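Local structure of centrosomal protein of 104 kDa (Homo sapiens, 5LPH) at residues 140-145 with 165-170. The protein is required for ciliogenesis and for structural integrity at the ciliary tip, and interacts with tubulin, the part described here being its TOG domain. Sequence-based numbering, arbitrary orientation.
Sequences RTIPVL and QEMALF
Where Met167, a selenomethionine, meets Ile142 and Leu145, no flat group takes part; the aromatic ring of the two segments, that of Phe170, lies off the interface and has Glu166 O of its own segment over one face, 3.3 Å above the plane and displaced toward the rim. On the side of helix 154-169 every closest approach is made by one methyl, Met167 CE, which lies 3.9 Å from Ile142 CD1 and, more loosely, 4.4 Å from Leu145 CD2. A bend at the last torsion of Met167 (chi3 -65°) turns this methyl out of line with the rest of the chain. In Ile142, CG1 anti to the backbone N (chi1 -175°) carries CD1 to the methyl, and the two side chains pass each other in opposite directions. Thr141 OG1 stands 4.5 Å from Met167 CE, but its polar partner is Cys137 O, one turn earlier in helix 131-147. The two short helical segments run roughly antiparallel, at 150°, and their axes come no closer than 12.1 Å, so the long selenomethionine side chain does most of the bridging. Ile120 of helix 106-126 and Ile179 of helix 178-183 also pack on Met167, and Tyr182 packs on Ile142. The contact thus joins two helices of the TOG domain's helical-repeat solenoid near the middle of the chain; all but Arg140 lie within the first HEAT repeat. With no hydrogen bond between the segments, this small buried interface depends on apolar contact, and Met167 supplies more than half of its 112 Å².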
loop_
_atom_site.group_PDB
_atom_site.type_symbol
_atom_site.label_atom_id
_atom_site.label_comp_id
_atom_site.label_asym_id
_atom_site.label_seq_id
_atom_site.Cartn_x
_atom_site.Cartn_y
_atom_site.Cartn_z
ATOM N N ARG A 140 -0.524 7.007 -5.921
ATOM C CA ARG A 140 -0.759 8.123 -4.998
ATOM C C ARG A 140 -1.279 7.713 -3.624
ATOM O O ARG A 140 -1.146 8.499 -2.688
ATOM C CB ARG A 140 -1.731 9.135 -5.618
ATOM C CG ARG A 140 -1.249 9.801 -6.902
ATOM C CD ARG A 140 0.047 10.570 -6.712
ATOM N NE ARG A 140 -0.093 11.703 -5.797
ATOM C CZ ARG A 140 0.918 12.350 -5.212
ATOM N NH1 ARG A 140 2.185 11.980 -5.399
ATOM N NH2 ARG A 140 0.660 13.382 -4.417
ATOM N N THR A 141 -1.865 6.516 -3.499
ATOM C CA THR A 141 -2.507 6.077 -2.251
ATOM C C THR A 141 -1.784 4.966 -1.499
ATOM O O THR A 141 -1.758 4.999 -0.268
ATOM C CB THR A 141 -3.959 5.626 -2.487
ATOM O OG1 THR A 141 -3.989 4.523 -3.397
ATOM C CG2 THR A 141 -4.785 6.773 -3.038
ATOM N N ILE A 142 -1.206 3.991 -2.205
ATOM C CA ILE A 142 -0.618 2.823 -1.524
ATOM C C ILE A 142 0.530 3.177 -0.563
ATOM O O ILE A 142 0.562 2.647 0.547
ATOM C CB ILE A 142 -0.230 1.646 -2.495
ATOM C CG1 ILE A 142 0.272 0.406 -1.743
ATOM C CG2 ILE A 142 0.925 1.957 -3.430
ATOM C CD1 ILE A 142 -0.697 -0.181 -0.763
ATOM N N PRO A 143 1.451 4.088 -0.958
ATOM C CA PRO A 143 2.526 4.443 -0.016
ATOM C C PRO A 143 2.026 5.102 1.278
ATOM O O PRO A 143 2.579 4.860 2.349
ATOM C CB PRO A 143 3.396 5.426 -0.820
ATOM C CG PRO A 143 3.020 5.212 -2.244
ATOM C CD PRO A 143 1.560 4.883 -2.195
ATOM N N VAL A 144 0.976 5.909 1.166
ATOM C CA VAL A 144 0.386 6.575 2.323
ATOM C C VAL A 144 -0.364 5.550 3.177
ATOM O O VAL A 144 -0.348 5.617 4.407
ATOM C CB VAL A 144 -0.565 7.712 1.895
ATOM C CG1 VAL A 144 -1.136 8.417 3.113
ATOM C CG2 VAL A 144 0.177 8.717 1.019
ATOM N N LEU A 145 -1.011 4.599 2.513
ATOM C CA LEU A 145 -1.703 3.517 3.196
ATOM C C LEU A 145 -0.738 2.582 3.937
ATOM O O LEU A 145 -1.067 2.094 5.019
ATOM C CB LEU A 145 -2.560 2.742 2.196
ATOM C CG LEU A 145 -3.757 1.945 2.703
ATOM C CD1 LEU A 145 -4.630 2.698 3.699
ATOM C CD2 LEU A 145 -4.595 1.530 1.513
ATOM N N GLN A 165 -4.009 -5.694 0.488
ATOM C CA GLN A 165 -4.175 -7.063 -0.016
ATOM C C GLN A 165 -5.366 -7.175 -0.982
ATOM O O GLN A 165 -5.261 -7.803 -2.034
ATOM C CB GLN A 165 -4.302 -8.017 1.170
ATOM C CG GLN A 165 -3.759 -9.426 1.002
ATOM C CD GLN A 165 -3.902 -10.238 2.280
ATOM O OE1 GLN A 165 -3.632 -9.739 3.382
ATOM N NE2 GLN A 165 -4.313 -11.493 2.146
ATOM N N GLU A 166 -6.473 -6.520 -0.635
ATOM C CA GLU A 166 -7.671 -6.455 -1.478
ATOM C C GLU A 166 -7.391 -5.790 -2.837
ATOM O O GLU A 166 -7.815 -6.304 -3.874
ATOM C CB GLU A 166 -8.779 -5.695 -0.740
ATOM C CG GLU A 166 -10.194 -6.030 -1.172
ATOM C CD GLU A 166 -11.247 -5.285 -0.366
ATOM O OE1 GLU A 166 -11.030 -5.035 0.848
ATOM O OE2 GLU A 166 -12.301 -4.947 -0.953
HETATM N N MSE A 167 -6.679 -4.662 -2.830
HETATM C CA MSE A 167 -6.337 -3.947 -4.071
HETATM C C MSE A 167 -5.331 -4.712 -4.891
HETATM O O MSE A 167 -5.468 -4.786 -6.109
HETATM C CB MSE A 167 -5.747 -2.546 -3.864
HETATM C CG MSE A 167 -6.660 -1.399 -3.475
HETATM SE SE MSE A 167 -5.642 0.247 -3.921
HETATM C CE MSE A 167 -4.134 0.102 -2.654
ATOM N N ALA A 168 -4.322 -5.296 -4.241
ATOM C CA ALA A 168 -3.306 -6.097 -4.936
ATOM C C ALA A 168 -3.879 -7.251 -5.772
ATOM O O ALA A 168 -3.255 -7.665 -6.760
ATOM C CB ALA A 168 -2.278 -6.628 -3.947
ATOM N N LEU A 169 -5.046 -7.764 -5.369
ATOM C CA LEU A 169 -5.718 -8.867 -6.062
ATOM C C LEU A 169 -6.886 -8.459 -6.991
ATOM O O LEU A 169 -7.394 -9.312 -7.721
ATOM C CB LEU A 169 -6.167 -9.923 -5.032
ATOM C CG LEU A 169 -5.000 -10.729 -4.415
ATOM C CD1 LEU A 169 -5.195 -11.232 -2.980
ATOM C CD2 LEU A 169 -4.667 -11.879 -5.356
ATOM N N PHE A 170 -7.300 -7.188 -6.990
ATOM C CA PHE A 170 -8.209 -6.677 -8.034
ATOM C C PHE A 170 -7.537 -6.846 -9.398
ATOM O O PHE A 170 -6.373 -6.479 -9.575
ATOM C CB PHE A 170 -8.546 -5.174 -7.862
ATOM C CG PHE A 170 -9.429 -4.827 -6.652
ATOM C CD1 PHE A 170 -10.319 -5.733 -6.025
ATOM C CD2 PHE A 170 -9.372 -3.529 -6.146
ATOM C CE1 PHE A 170 -11.086 -5.329 -4.924
ATOM C CE2 PHE A 170 -10.127 -3.131 -5.051
ATOM C CZ PHE A 170 -10.988 -4.029 -4.442
#